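Local coordinates for cation efflux system protein CusF (Escherichia coli, PDB 3E6Z) that carries copper in the periplasm, binding one ion per polypeptide, as part of the Cus efflux system that confers resistance to copper and silver, at residues K15-D18 and K23-I26. The protein carries 1 engineered substitution. Sequence-based numbering, arbitrary orientation. Where two conformers were deposited one is given.
Sequences KGID and KITI. With ACT (acetate ion), chain C.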
loop_
_atom_site.group_PDB
_atom_site.type_symbol
_atom_site.label_atom_id
_atom_site.label_comp_id
_atom_site.label_asym_id
_atom_site.label_seq_id
_atom_site.Cartn_x
_atom_site.Cartn_y
_atom_site.Cartn_z
ATOM N N LYS A 15 2.960 8.935 -4.319
ATOM C CA LYS A 15 3.959 9.939 -4.550
ATOM C C LYS A 15 4.987 9.549 -5.576
ATOM O O LYS A 15 5.558 10.431 -6.209
ATOM C CB LYS A 15 4.499 10.294 -3.205
ATOM C CG LYS A 15 3.469 10.884 -2.256
ATOM C CD LYS A 15 2.922 12.191 -2.740
ATOM C CE LYS A 15 3.993 13.316 -2.925
ATOM N NZ LYS A 15 3.364 14.580 -3.379
ATOM N N GLY A 16 5.173 8.240 -5.845
ATOM C CA GLY A 16 6.054 7.803 -6.870
ATOM C C GLY A 16 5.649 6.410 -7.377
ATOM O O GLY A 16 5.146 5.593 -6.541
ATOM N N ILE A 17 5.916 6.143 -8.634
ATOM C CA ILE A 17 5.676 4.831 -9.233
ATOM C C ILE A 17 6.878 4.475 -10.022
ATOM O O ILE A 17 7.232 5.158 -10.996
ATOM C CB ILE A 17 4.408 4.793 -10.124
ATOM C CG1 ILE A 17 3.167 5.169 -9.310
ATOM C CG2 ILE A 17 4.271 3.393 -10.755
ATOM C CD1 ILE A 17 1.993 5.553 -10.216
ATOM N N ASP A 18 7.538 3.362 -9.680
ATOM C CA ASP A 18 8.726 2.944 -10.407
ATOM C C ASP A 18 8.470 1.531 -10.904
ATOM O O ASP A 18 8.520 0.557 -10.140
ATOM C CB ASP A 18 9.949 2.996 -9.515
ATOM C CG ASP A 18 11.274 2.618 -10.268
ATOM O OD1 ASP A 18 11.234 1.955 -11.293
ATOM O OD2 ASP A 18 12.306 2.970 -9.758
ATOM N N LYS A 23 7.984 -0.657 -7.448
ATOM C CA LYS A 23 7.801 -0.016 -6.159
ATOM C C LYS A 23 6.847 1.190 -6.332
ATOM O O LYS A 23 7.089 2.041 -7.192
ATOM C CB LYS A 23 9.118 0.452 -5.564
ATOM C CG LYS A 23 10.137 -0.637 -5.286
ATOM C CD LYS A 23 9.785 -1.559 -4.138
ATOM C CE LYS A 23 10.804 -2.662 -4.054
ATOM N NZ LYS A 23 10.653 -3.484 -2.783
ATOM N N ILE A 24 5.853 1.246 -5.507
ATOM C CA ILE A 24 4.951 2.408 -5.442
ATOM C C ILE A 24 5.217 3.029 -4.080
ATOM O O ILE A 24 5.025 2.401 -3.025
ATOM C CB ILE A 24 3.499 1.987 -5.541
ATOM C CG1 ILE A 24 3.240 1.206 -6.849
ATOM C CG2 ILE A 24 2.578 3.310 -5.550
ATOM C CD1 ILE A 24 1.904 0.748 -6.981
ATOM N N THR A 25 5.659 4.330 -4.073
ATOM C CA THR A 25 5.866 5.062 -2.857
ATOM C C THR A 25 4.534 5.810 -2.524
ATOM O O THR A 25 4.046 6.577 -3.390
ATOM C CB THR A 25 7.033 6.045 -3.017
ATOM O OG1 THR A 25 8.198 5.279 -3.327
ATOM C CG2 THR A 25 7.312 6.843 -1.803
ATOM N N ILE A 26 3.978 5.520 -1.364
ATOM C CA ILE A 26 2.667 6.037 -0.952
ATOM C C ILE A 26 2.789 6.715 0.357
ATOM O O ILE A 26 3.379 6.168 1.326
ATOM C CB ILE A 26 1.595 4.896 -0.849
ATOM C CG1 ILE A 26 1.516 4.165 -2.175
ATOM C CG2 ILE A 26 0.207 5.477 -0.378
ATOM C CD1 ILE A 26 0.528 2.915 -2.139
HETATM C C ACT C . 10.892 -1.520 0.500
HETATM O O ACT C . 10.308 -2.194 -0.318
HETATM O OXT ACT C . 11.995 -0.931 0.196
HETATM C CH3 ACT C . 10.300 -1.369 1.829
#
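Ile17 and Ile24 form a non-hydrogen-bonded pair, with CG1 of Ile17 lying 4.2 Å from CG2 of Ile24 on the face of the sheet that turns toward Ile54. That methyl of Ile24 stands anti to its own backbone N (chi1 -58° for CG1), a setting that brings it over the neighbouring strand, where CG2 also rests 3.6 Å from Gly16 O. The same carbonyl accepts a hydrogen bond from Thr25 N, and Ile24 CA adds a weaker C-H contact.

The opposite face carries Asp18, Lys23 and Thr25. Asp18 and Lys23 exchange two backbone bonds, Asp18 N to Lys23 O at 2.9 Å and Lys23 N back to Asp18 O, yet their charged ends part. Asp18 OD1 bends back to the amides of Glu20 and Ser21 in the connecting turn, while the lysine chain, kinked at chi2 (-70°), runs the other way to Thr44 OG1 and an acetate, its NZ 2.8 Å from acetate O. Thr25 has no side chain to meet on Gly16, so its CB sits over bare backbone, 4.0 Å from Gly16 N.

At the far end Thr25 O takes two donors, Lys15 N at 2.8 Å and Gly16 N at 3.2 Å. Two residues facing one make this a classic beta bulge in the antiparallel hairpin of strands 8-18 and 23-28, within the OB-fold beta-barrel of CusF.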